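Local coordinates for protein 4-hydroxybutyrate coenzyme A transferase (Shewanella oneidensis, PDB 2OAS) that binds coenzyme A and probably transfers it between carboxylic acids such as acetate and 4-hydroxybutyrate, at residues 18-23 and 110-115; 149-154 and 176-181; 251-256 and 296-301; 330-335 and 372-377. All coordinates share one frame; numbering follows the deposited sequence.

Interaction 1 of 4, residues 18-23 and 110-115; sequences SGETLW and KIDTAI
Strands 21-23 and 113-115 are parallel neighbours in the eight-stranded sheet of the N-terminal half, and most of what joins them is backbone. W23 serves the ladder with both its backbone polar groups: its N donates to T113 O at 3.0 Å, and its O receives I115 N at 2.7 Å, nearly along the C=O axis. Where the pairing begins it is less even. T21 O takes D112 N at 2.8 Å in its carbonyl plane, whereas T113 N reaches T21 O only weakly, at 3.5 Å. T21 N is met instead by a side chain: D112 CG lies beside its own backbone N (chi1 -63°), and OD2 accepts T21 N at 2.9 Å through its anti lone pair. E20 crosses D112 obliquely, the carboxylate planes 62° apart, and forms a salt bridge with K145 of strand 145-150, which would probably temper any repulsion between the two nearby acids. L22 lies alongside T113, its CD2 against a buried OG1 that has no partner in the model. On the other face A114 CB meets the edge of the W23 ring. The chemistry implies a strand pair specified mainly by main-chain bonds, with the D112 carboxylate standing in for a backbone acceptor.

Interaction 2 of 4, residues 149-154 and 176-181; sequences HINPQM and ASLPIH
Leaving strand 149-150, the chain enters a type I beta turn from N151 to M154, closed by M154 N donating to N151 O at 2.8 Å, and the loop at 176-178 passes alongside with A176 nearest to N151. An Asx turn is nested in this beta turn, since N151 OD1 also accepts Q153 N at 2.8 Å; the pair sits at the C-terminal end of a strand in the parallel sheet of the N-terminal half. N151 has CG anti to its backbone N (chi1 -180°), which sends the carboxamide to the main chain of A176. Two bonds meet there: A176 N donates to N151 OD1 at 3.2 Å, and N151 ND2 donates to A176 O, also at 3.2 Å. Both donors to OD1 stand above its carbonyl plane, while A176 O lies near the amide plane of N151. ND2 has a second acceptor in Q117 OE1 on strand 113-118. An alanine in place of N151 would remove both bonds to A176 and the Asx turn, and would probably let the loop drift from the strand end. Beside this junction the H149 ring turns its edge to A176 CB. Two residues after A176, L178 crosses selenomethionine M154 at about a right angle, CD2 lying 4.2 Å from M154 CE, and its other methyl, CD1, rests 3.8 Å from Q153 O.

Interaction 3 of 4, residues 251-256 and 296-301; sequences TKKRFY and RKNPNV
N298 holds the middle of this loop-to-loop contact, with an R254-P299 pair and an F255-K297 pair as further packing. With CG beside the backbone N (chi1 -74°), the carboxamide approaches residues 251-256, where OD1 accepts two successive backbone N-H groups. R254 N approaches nearly along the C=O axis at 2.6 Å, and F255 N lies in the carbonyl plane on a lone pair at 3.0 Å. The same oxygen is thus gripped twice, while ND2, buried against K253 CD and F255 CB, has no partner in the model. K253 crosses N298 obliquely, with its CB 3.3 Å from N298 OD1; its chain then bends at chi3 (-55°), and its ammonium bonds K259 O and V230 O. R254 runs extended from CG to NE and crosses P299 at about a right angle. P299 CG lies over one face of the guanidinium, toward its rim, and R254 CG packs 3.7 Å from P299 CD. F255 CD2 meets the aliphatic chain of K297 at CD, 4.2 Å away. Both K253 and N298 also touch C206 on strand 206-208. The arrangement is a loop-loop tie made by one asparagine side chain, a structural contact remote from the CoA site, in which the loop before strand 260-262 is joined to the one leading into strand 301-305 of the six-stranded mixed sheet.

Interaction 4 of 4, residues 330-335 and 372-377; sequences GGQMDF and GVVTTR. With COA (coenzyme A), chain C.
Segment 372-377 runs along the subunit interface, where V373 packs on V373 of the second subunit and R377 forms a salt bridge with D319 of that subunit. At V374 the chain turns a corner, and CG1, anti to the backbone N (chi1 178°), meets the Q332 side chain at about a right angle, 3.2 Å from Q332 OE1. V374 O faces helix 332-335 too, lying 3.6 Å from SE of selenomethionine M333. T375 supplies the polar link: its OG1, beside its own backbone N, donates to Q332 OE1 at 2.9 Å from above the carbonyl plane. Opposite V316 the strand carries a classic beta bulge formed by V374 and T375. Q332 reaches T375 from the crowded first torsion (chi1 70°) with an extended chain, and its NE2 donates to S306 O. Its CB rests 3.7 Å from C6P of coenzyme A. An alanine at Q332 would remove the hydrogen bonds of the carboxamide to T375 OG1 and S306 O and would probably loosen the helix start beside the pantetheine arm. Coenzyme A is held more directly by G331, whose N donates to O5P of coenzyme A at 2.6 Å, almost straight (165°). G331 is at the N-cap position, so the helix end would probably polarise this amide carbonyl. At G330 a CB would clash with O5P. Helix 332-341 therefore begins at the bound CoA, with Q332 and T375 both touching V316 of strand 316-317 and with D334 and F335 packing on helix 292-295.

Interactions 1 and 2 share the parallel sheet of the N-terminal half: strands 113-118 and 145-150 are neighbours in it, and the two contacts come within about 6 Å at their nearest atoms, with centres 23 Å apart. Interactions 3 and 4 belong to the other half. Their nearest atoms are about 5 Å apart, and helix 332-341, which starts in interaction 4, touches R296 and V301 of interaction 3 near its far end. Of the four, only interaction 4 contributes residues to the coenzyme A pocket; the side chain of Q332 is about 6 Å from that of E233, the covalent CoA site. From the N-terminal half, the W23 side chain of interaction 1 lies about 12 Å from the bound CoA.

Interaction 1 of 4, residues 18-23 and 110-115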
# COMPACT_ATOMS: atom_id res chain seq x y z
N SER A 18 11.49 -23.26 -28.46
CA SER A 18 12.09 -23.45 -27.13
C SER A 18 12.70 -22.21 -26.48
O SER A 18 13.15 -21.30 -27.15
CB SER A 18 13.14 -24.55 -27.18
OG SER A 18 12.56 -25.81 -27.46
N GLY A 19 12.70 -22.20 -25.15
CA GLY A 19 13.27 -21.08 -24.42
C GLY A 19 12.43 -19.82 -24.39
O GLY A 19 12.81 -18.83 -23.75
N GLU A 20 11.29 -19.83 -25.07
CA GLU A 20 10.43 -18.65 -25.11
C GLU A 20 9.68 -18.37 -23.81
O GLU A 20 9.41 -19.28 -23.01
CB GLU A 20 9.42 -18.76 -26.26
CG GLU A 20 10.05 -18.75 -27.65
CD GLU A 20 9.01 -18.69 -28.77
OE1 GLU A 20 9.41 -18.75 -29.97
OE2 GLU A 20 7.81 -18.58 -28.47
N THR A 21 9.38 -17.10 -23.59
CA THR A 21 8.62 -16.67 -22.43
C THR A 21 7.24 -16.38 -23.01
O THR A 21 7.09 -15.54 -23.90
CB THR A 21 9.16 -15.38 -21.81
OG1 THR A 21 10.50 -15.60 -21.37
CG2 THR A 21 8.30 -15.00 -20.62
N LEU A 22 6.25 -17.09 -22.50
CA LEU A 22 4.90 -16.97 -22.95
C LEU A 22 3.94 -16.31 -21.96
O LEU A 22 4.14 -16.35 -20.73
CB LEU A 22 4.36 -18.37 -23.28
CG LEU A 22 5.09 -19.23 -24.32
CD1 LEU A 22 4.45 -20.60 -24.38
CD2 LEU A 22 5.03 -18.56 -25.69
N TRP A 23 2.90 -15.70 -22.50
CA TRP A 23 1.86 -15.09 -21.69
C TRP A 23 0.56 -15.71 -22.16
O TRP A 23 0.39 -15.98 -23.34
CB TRP A 23 1.81 -13.58 -21.89
CG TRP A 23 0.54 -13.02 -21.32
CD1 TRP A 23 -0.61 -12.74 -22.01
CD2 TRP A 23 0.26 -12.75 -19.95
NE1 TRP A 23 -1.59 -12.30 -21.15
CE2 TRP A 23 -1.07 -12.29 -19.87
CE3 TRP A 23 1.02 -12.83 -18.77
CZ2 TRP A 23 -1.68 -11.94 -18.66
CZ3 TRP A 23 0.41 -12.48 -17.56
CH2 TRP A 23 -0.93 -12.03 -17.52
N LYS A 110 10.12 -9.35 -20.63
CA LYS A 110 9.93 -9.65 -22.03
C LYS A 110 8.90 -10.75 -22.24
O LYS A 110 8.76 -11.65 -21.41
CB LYS A 110 11.26 -10.09 -22.65
CG LYS A 110 11.64 -9.34 -23.92
CD LYS A 110 11.94 -7.87 -23.62
CE LYS A 110 12.31 -7.11 -24.91
NZ LYS A 110 12.62 -5.66 -24.69
N ILE A 111 8.20 -10.68 -23.37
CA ILE A 111 7.21 -11.67 -23.74
C ILE A 111 7.41 -12.03 -25.21
O ILE A 111 7.26 -11.18 -26.08
CB ILE A 111 5.79 -11.13 -23.56
CG1 ILE A 111 5.54 -10.82 -22.08
CG2 ILE A 111 4.79 -12.11 -24.13
CD1 ILE A 111 4.18 -10.29 -21.77
N ASP A 112 7.77 -13.28 -25.48
CA ASP A 112 7.99 -13.70 -26.87
C ASP A 112 6.69 -13.96 -27.60
O ASP A 112 6.56 -13.66 -28.78
CB ASP A 112 8.89 -14.94 -26.92
CG ASP A 112 10.29 -14.69 -26.35
OD1 ASP A 112 10.92 -13.68 -26.72
OD2 ASP A 112 10.76 -15.53 -25.54
N THR A 113 5.71 -14.52 -26.90
CA THR A 113 4.43 -14.77 -27.54
C THR A 113 3.29 -14.81 -26.54
O THR A 113 3.43 -15.32 -25.42
CB THR A 113 4.44 -16.10 -28.37
OG1 THR A 113 3.45 -16.99 -27.87
CG2 THR A 113 5.80 -16.77 -28.31
N ALA A 114 2.15 -14.26 -26.95
CA ALA A 114 0.96 -14.22 -26.10
C ALA A 114 -0.13 -15.12 -26.67
O ALA A 114 -0.51 -14.99 -27.84
CB ALA A 114 0.44 -12.80 -26.00
N ILE A 115 -0.64 -16.03 -25.84
CA ILE A 115 -1.70 -16.91 -26.27
C ILE A 115 -3.00 -16.26 -25.82
O ILE A 115 -3.19 -15.97 -24.64
CB ILE A 115 -1.63 -18.29 -25.58
CG1 ILE A 115 -0.19 -18.82 -25.59
CG2 ILE A 115 -2.58 -19.25 -26.28
CD1 ILE A 115 0.42 -18.96 -26.96

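Interaction 2 of 4, residues 149-154 and 176-181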
# COMPACT_ATOMS: atom_id res chain seq x y z
N HIS A 149 -6.92 -17.58 -30.56
CA HIS A 149 -7.88 -18.62 -30.78
C HIS A 149 -9.20 -17.90 -30.98
O HIS A 149 -9.69 -17.22 -30.08
CB HIS A 149 -7.91 -19.55 -29.56
CG HIS A 149 -9.21 -20.25 -29.38
ND1 HIS A 149 -9.86 -20.87 -30.42
CD2 HIS A 149 -10.01 -20.38 -28.29
CE1 HIS A 149 -11.01 -21.36 -29.98
NE2 HIS A 149 -11.12 -21.07 -28.70
N ILE A 150 -9.75 -18.01 -32.18
CA ILE A 150 -11.01 -17.36 -32.48
C ILE A 150 -12.18 -18.22 -32.04
O ILE A 150 -12.40 -19.32 -32.56
CB ILE A 150 -11.14 -17.07 -33.97
CG1 ILE A 150 -9.99 -16.14 -34.40
CG2 ILE A 150 -12.51 -16.46 -34.26
CD1 ILE A 150 -9.98 -15.82 -35.87
N ASN A 151 -12.94 -17.70 -31.09
CA ASN A 151 -14.08 -18.42 -30.55
C ASN A 151 -15.36 -17.63 -30.65
O ASN A 151 -15.51 -16.61 -30.00
CB ASN A 151 -13.82 -18.74 -29.08
CG ASN A 151 -14.96 -19.50 -28.44
OD1 ASN A 151 -15.92 -19.88 -29.11
ND2 ASN A 151 -14.85 -19.73 -27.14
N PRO A 152 -16.29 -18.10 -31.48
CA PRO A 152 -17.59 -17.45 -31.68
C PRO A 152 -18.37 -17.29 -30.38
O PRO A 152 -19.34 -16.54 -30.32
CB PRO A 152 -18.30 -18.38 -32.64
CG PRO A 152 -17.19 -18.89 -33.49
CD PRO A 152 -16.11 -19.18 -32.47
N GLN A 153 -17.94 -18.00 -29.33
CA GLN A 153 -18.62 -17.93 -28.04
C GLN A 153 -18.08 -16.75 -27.23
O GLN A 153 -18.75 -16.27 -26.32
CB GLN A 153 -18.41 -19.24 -27.27
CG GLN A 153 -18.87 -20.47 -28.03
CD GLN A 153 -20.33 -20.38 -28.47
OE1 GLN A 153 -20.69 -20.84 -29.57
NE2 GLN A 153 -21.18 -19.79 -27.61
N MSE A 154 -16.89 -16.28 -27.56
CA MSE A 154 -16.34 -15.16 -26.83
C MSE A 154 -17.17 -13.91 -27.12
O MSE A 154 -17.30 -13.50 -28.27
CB MSE A 154 -14.88 -14.91 -27.21
CG MSE A 154 -14.17 -13.88 -26.34
SE MSE A 154 -14.15 -14.32 -24.45
CE MSE A 154 -12.44 -15.22 -24.29
N ALA A 176 -15.87 -23.01 -28.61
CA ALA A 176 -15.58 -23.78 -27.41
C ALA A 176 -16.37 -23.18 -26.27
O ALA A 176 -16.86 -22.05 -26.37
CB ALA A 176 -14.10 -23.74 -27.11
N SER A 177 -16.49 -23.93 -25.18
CA SER A 177 -17.22 -23.47 -24.01
C SER A 177 -16.36 -22.58 -23.13
O SER A 177 -15.17 -22.81 -22.98
CB SER A 177 -17.69 -24.67 -23.20
OG SER A 177 -16.59 -25.42 -22.72
N LEU A 178 -16.99 -21.57 -22.54
CA LEU A 178 -16.28 -20.68 -21.63
C LEU A 178 -16.59 -21.18 -20.23
O LEU A 178 -17.73 -21.57 -19.94
CB LEU A 178 -16.78 -19.24 -21.75
CG LEU A 178 -16.43 -18.49 -23.03
CD1 LEU A 178 -17.08 -17.12 -23.00
CD2 LEU A 178 -14.92 -18.37 -23.16
N PRO A 179 -15.59 -21.20 -19.35
CA PRO A 179 -15.81 -21.68 -17.99
C PRO A 179 -16.89 -20.85 -17.28
O PRO A 179 -16.69 -19.68 -17.00
CB PRO A 179 -14.43 -21.54 -17.35
CG PRO A 179 -13.81 -20.41 -18.12
CD PRO A 179 -14.21 -20.72 -19.53
N ILE A 180 -18.02 -21.48 -16.98
CA ILE A 180 -19.11 -20.78 -16.31
C ILE A 180 -18.77 -20.48 -14.86
O ILE A 180 -19.28 -19.52 -14.28
CB ILE A 180 -20.41 -21.60 -16.35
CG1 ILE A 180 -20.17 -22.96 -15.71
CG2 ILE A 180 -20.90 -21.75 -17.78
CD1 ILE A 180 -21.42 -23.80 -15.57
N HIS A 181 -17.90 -21.29 -14.27
CA HIS A 181 -17.51 -21.08 -12.89
C HIS A 181 -18.72 -20.85 -11.99
O HIS A 181 -19.23 -19.72 -11.87
CB HIS A 181 -16.58 -19.86 -12.78
CG HIS A 181 -16.11 -19.58 -11.39
ND1 HIS A 181 -15.07 -20.27 -10.79
CD2 HIS A 181 -16.56 -18.70 -10.46
CE1 HIS A 181 -14.91 -19.82 -9.56
NE2 HIS A 181 -15.80 -18.87 -9.33

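Interaction 3 of 4, residues 251-256 and 296-301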
# COMPACT_ATOMS: atom_id res chain seq x y z
N THR A 251 -25.41 6.09 -11.83
CA THR A 251 -25.77 7.49 -11.95
C THR A 251 -24.92 8.41 -11.06
O THR A 251 -24.71 9.57 -11.40
CB THR A 251 -27.25 7.69 -11.59
OG1 THR A 251 -28.07 7.05 -12.58
CG2 THR A 251 -27.59 9.17 -11.55
N LYS A 252 -24.43 7.88 -9.95
CA LYS A 252 -23.64 8.69 -9.03
C LYS A 252 -22.12 8.64 -9.18
O LYS A 252 -21.40 9.19 -8.35
CB LYS A 252 -24.03 8.35 -7.59
CG LYS A 252 -25.51 8.56 -7.32
CD LYS A 252 -25.94 9.95 -7.76
CE LYS A 252 -27.44 10.09 -7.84
NZ LYS A 252 -27.84 11.39 -8.46
N LYS A 253 -21.65 7.99 -10.24
CA LYS A 253 -20.21 7.91 -10.49
C LYS A 253 -19.74 9.14 -11.26
O LYS A 253 -20.54 9.81 -11.91
CB LYS A 253 -19.89 6.66 -11.31
CG LYS A 253 -20.13 5.32 -10.60
CD LYS A 253 -19.29 4.20 -11.24
CE LYS A 253 -19.55 4.08 -12.75
NZ LYS A 253 -18.74 3.05 -13.46
N ARG A 254 -18.46 9.45 -11.16
CA ARG A 254 -17.92 10.60 -11.88
C ARG A 254 -17.00 10.12 -12.99
O ARG A 254 -16.73 10.84 -13.96
CB ARG A 254 -17.16 11.55 -10.94
CG ARG A 254 -17.99 12.02 -9.75
CD ARG A 254 -17.47 13.34 -9.16
NE ARG A 254 -18.15 13.71 -7.91
CZ ARG A 254 -19.47 13.82 -7.76
NH1 ARG A 254 -19.97 14.17 -6.58
NH2 ARG A 254 -20.30 13.57 -8.77
N PHE A 255 -16.50 8.89 -12.85
CA PHE A 255 -15.61 8.32 -13.85
C PHE A 255 -16.41 7.27 -14.60
O PHE A 255 -16.71 6.21 -14.06
CB PHE A 255 -14.39 7.71 -13.18
CG PHE A 255 -13.45 7.04 -14.13
CD1 PHE A 255 -13.58 5.69 -14.43
CD2 PHE A 255 -12.41 7.76 -14.72
CE1 PHE A 255 -12.69 5.06 -15.30
CE2 PHE A 255 -11.52 7.14 -15.59
CZ PHE A 255 -11.66 5.78 -15.88
N TYR A 256 -16.74 7.59 -15.84
CA TYR A 256 -17.54 6.72 -16.69
C TYR A 256 -18.92 6.48 -16.07
O TYR A 256 -19.29 5.35 -15.76
CB TYR A 256 -16.84 5.37 -16.92
CG TYR A 256 -15.84 5.36 -18.05
CD1 TYR A 256 -14.59 5.97 -17.91
CD2 TYR A 256 -16.13 4.72 -19.25
CE1 TYR A 256 -13.66 5.94 -18.95
CE2 TYR A 256 -15.21 4.68 -20.29
CZ TYR A 256 -13.97 5.29 -20.13
OH TYR A 256 -13.06 5.24 -21.17
N ARG A 296 -10.46 6.61 -6.66
CA ARG A 296 -10.80 7.70 -5.74
C ARG A 296 -11.67 8.78 -6.41
O ARG A 296 -12.28 9.60 -5.72
CB ARG A 296 -9.53 8.36 -5.21
CG ARG A 296 -8.83 9.27 -6.23
CD ARG A 296 -7.55 9.92 -5.67
NE ARG A 296 -7.80 10.65 -4.42
CZ ARG A 296 -6.86 11.29 -3.73
NH1 ARG A 296 -5.61 11.30 -4.17
NH2 ARG A 296 -7.17 11.90 -2.60
N LYS A 297 -11.72 8.79 -7.74
CA LYS A 297 -12.52 9.80 -8.44
C LYS A 297 -14.02 9.64 -8.21
O LYS A 297 -14.78 10.60 -8.34
CB LYS A 297 -12.22 9.79 -9.95
CG LYS A 297 -10.83 10.27 -10.32
CD LYS A 297 -10.59 10.24 -11.81
CE LYS A 297 -9.19 10.76 -12.16
NZ LYS A 297 -8.94 10.75 -13.63
N ASN A 298 -14.45 8.42 -7.87
CA ASN A 298 -15.86 8.17 -7.61
C ASN A 298 -16.16 8.28 -6.13
O ASN A 298 -15.50 7.64 -5.30
CB ASN A 298 -16.27 6.78 -8.07
CG ASN A 298 -16.39 6.67 -9.55
OD1 ASN A 298 -16.92 7.57 -10.20
ND2 ASN A 298 -15.90 5.58 -10.11
N PRO A 299 -17.17 9.09 -5.77
CA PRO A 299 -17.56 9.29 -4.37
C PRO A 299 -18.27 8.08 -3.78
O PRO A 299 -18.91 7.31 -4.49
CB PRO A 299 -18.47 10.52 -4.44
CG PRO A 299 -19.08 10.40 -5.81
CD PRO A 299 -17.91 10.00 -6.66
N ASN A 300 -18.14 7.92 -2.47
CA ASN A 300 -18.78 6.82 -1.77
C ASN A 300 -18.41 5.42 -2.28
O ASN A 300 -19.26 4.54 -2.37
CB ASN A 300 -20.30 7.00 -1.84
CG ASN A 300 -20.74 8.33 -1.28
OD1 ASN A 300 -20.45 8.65 -0.13
ND2 ASN A 300 -21.43 9.11 -2.09
N VAL A 301 -17.14 5.22 -2.61
CA VAL A 301 -16.69 3.92 -3.06
C VAL A 301 -16.88 2.91 -1.92
O VAL A 301 -16.66 3.23 -0.76
CB VAL A 301 -15.19 3.96 -3.45
CG1 VAL A 301 -14.60 2.56 -3.48
CG2 VAL A 301 -15.03 4.62 -4.82

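Interaction 4 of 4, residues 330-335 and 372-377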
# COMPACT_ATOMS: atom_id res chain seq x y z
N GLY A 330 -3.14 -9.46 -6.21
CA GLY A 330 -4.30 -8.96 -6.93
C GLY A 330 -4.46 -7.45 -6.86
O GLY A 330 -3.57 -6.70 -7.26
N GLY A 331 -5.60 -6.99 -6.37
CA GLY A 331 -5.81 -5.57 -6.30
C GLY A 331 -6.74 -5.14 -5.19
O GLY A 331 -7.39 -4.11 -5.30
N GLN A 332 -6.79 -5.90 -4.11
CA GLN A 332 -7.66 -5.54 -3.00
C GLN A 332 -7.08 -4.34 -2.25
O GLN A 332 -7.82 -3.52 -1.71
CB GLN A 332 -7.80 -6.71 -2.02
CG GLN A 332 -6.54 -6.98 -1.23
CD GLN A 332 -6.77 -7.87 -0.02
OE1 GLN A 332 -5.86 -8.07 0.79
NE2 GLN A 332 -7.97 -8.41 0.10
N MSE A 333 -5.76 -4.23 -2.23
CA MSE A 333 -5.13 -3.14 -1.52
C MSE A 333 -5.41 -1.80 -2.19
O MSE A 333 -5.81 -0.83 -1.54
CB MSE A 333 -3.63 -3.38 -1.44
CG MSE A 333 -2.94 -2.48 -0.45
SE MSE A 333 -1.04 -2.47 -0.73
CE MSE A 333 -0.99 -1.17 -2.14
N ASP A 334 -5.18 -1.75 -3.50
CA ASP A 334 -5.42 -0.53 -4.27
C ASP A 334 -6.87 -0.07 -4.09
O ASP A 334 -7.13 1.12 -3.96
CB ASP A 334 -5.13 -0.79 -5.74
CG ASP A 334 -3.64 -0.79 -6.05
OD1 ASP A 334 -3.28 -1.19 -7.17
OD2 ASP A 334 -2.83 -0.40 -5.19
N PHE A 335 -7.80 -1.02 -4.07
CA PHE A 335 -9.22 -0.70 -3.90
C PHE A 335 -9.55 -0.24 -2.49
O PHE A 335 -10.45 0.58 -2.29
CB PHE A 335 -10.09 -1.91 -4.26
CG PHE A 335 -10.41 -2.00 -5.71
CD1 PHE A 335 -11.24 -1.05 -6.31
CD2 PHE A 335 -9.88 -3.00 -6.49
CE1 PHE A 335 -11.52 -1.10 -7.68
CE2 PHE A 335 -10.15 -3.07 -7.85
CZ PHE A 335 -10.97 -2.11 -8.45
N GLY A 372 2.06 -13.98 3.88
CA GLY A 372 2.16 -12.86 2.96
C GLY A 372 1.18 -11.77 3.32
O GLY A 372 -0.04 -11.96 3.24
N VAL A 373 1.70 -10.61 3.72
CA VAL A 373 0.81 -9.50 4.05
C VAL A 373 0.42 -8.81 2.75
O VAL A 373 1.28 -8.34 2.02
CB VAL A 373 1.51 -8.48 4.96
CG1 VAL A 373 0.68 -7.21 5.05
CG2 VAL A 373 1.73 -9.08 6.32
N VAL A 374 -0.87 -8.76 2.44
CA VAL A 374 -1.33 -8.09 1.22
C VAL A 374 -1.80 -6.67 1.55
O VAL A 374 -1.47 -5.72 0.85
CB VAL A 374 -2.49 -8.87 0.56
CG1 VAL A 374 -2.99 -8.14 -0.69
CG2 VAL A 374 -2.01 -10.26 0.18
N THR A 375 -2.56 -6.55 2.64
CA THR A 375 -3.07 -5.27 3.10
C THR A 375 -2.54 -5.06 4.52
O THR A 375 -2.67 -5.93 5.38
CB THR A 375 -4.61 -5.29 3.11
OG1 THR A 375 -5.07 -5.51 1.78
CG2 THR A 375 -5.16 -3.98 3.62
N THR A 376 -1.96 -3.89 4.75
CA THR A 376 -1.35 -3.57 6.03
C THR A 376 -2.28 -2.96 7.06
O THR A 376 -3.41 -2.59 6.74
CB THR A 376 -0.18 -2.61 5.80
OG1 THR A 376 -0.67 -1.37 5.28
CG2 THR A 376 0.79 -3.20 4.79
N ARG A 377 -1.80 -2.87 8.30
CA ARG A 377 -2.55 -2.27 9.40
C ARG A 377 -3.16 -0.94 8.99
O ARG A 377 -4.37 -0.73 9.09
CB ARG A 377 -1.63 -1.94 10.57
CG ARG A 377 -1.04 -3.07 11.28
CD ARG A 377 0.05 -2.56 12.21
NE ARG A 377 0.45 -3.61 13.13
CZ ARG A 377 1.60 -3.63 13.78
NH1 ARG A 377 2.49 -2.66 13.63
NH2 ARG A 377 1.86 -4.65 14.59
N1A COA C . -5.63 -21.05 7.88
C2A COA C . -5.64 -22.43 7.39
N3A COA C . -6.55 -22.66 6.25
C4A COA C . -7.38 -21.59 5.68
C5A COA C . -7.35 -20.23 6.15
C6A COA C . -6.46 -19.98 7.31
N6A COA C . -6.37 -18.68 7.86
N7A COA C . -8.23 -19.45 5.43
C8A COA C . -8.79 -20.33 4.48
N9A COA C . -8.28 -21.64 4.60
C1B COA C . -8.62 -22.82 3.83
C2B COA C . -10.11 -23.26 3.71
O2B COA C . -10.38 -24.43 4.41
C3B COA C . -10.42 -23.37 2.22
O3B COA C . -10.92 -24.71 1.89
P3B COA C . -11.34 -25.16 0.43
O7A COA C . -12.37 -24.31 -0.20
O8A COA C . -10.13 -25.15 -0.44
O9A COA C . -11.81 -26.53 0.50
C4B COA C . -9.18 -23.01 1.49
O4B COA C . -8.15 -22.69 2.43
C5B COA C . -9.74 -21.86 0.54
O5B COA C . -10.22 -20.74 1.31
P1A COA C . -11.46 -19.71 0.91
O1A COA C . -12.72 -20.37 0.69
O2A COA C . -11.67 -18.66 1.97
O3A COA C . -10.91 -19.04 -0.41
P2A COA C . -11.68 -17.95 -1.21
O4A COA C . -11.92 -18.43 -2.57
O5A COA C . -12.96 -17.64 -0.60
O6A COA C . -11.02 -16.64 -1.21
CBP COA C . -9.09 -15.03 -0.92
CCP COA C . -10.39 -15.78 -0.26
CDP COA C . -8.27 -16.36 -1.02
CEP COA C . -8.40 -14.06 0.13
CAP COA C . -9.38 -14.37 -2.44
OAP COA C . -10.34 -13.33 -2.10
C9P COA C . -8.16 -13.70 -3.08
O9P COA C . -7.59 -14.28 -3.99
N8P COA C . -7.78 -12.43 -2.58
C7P COA C . -6.71 -11.51 -2.95
C6P COA C . -7.12 -10.05 -3.38
C5P COA C . -7.49 -9.89 -4.79
O5P COA C . -7.11 -8.90 -5.43
N4P COA C . -8.30 -10.95 -5.34
C3P COA C . -8.84 -11.17 -6.67
C2P COA C . -9.63 -9.97 -7.32
S1P COA C . -9.02 -9.52 -8.97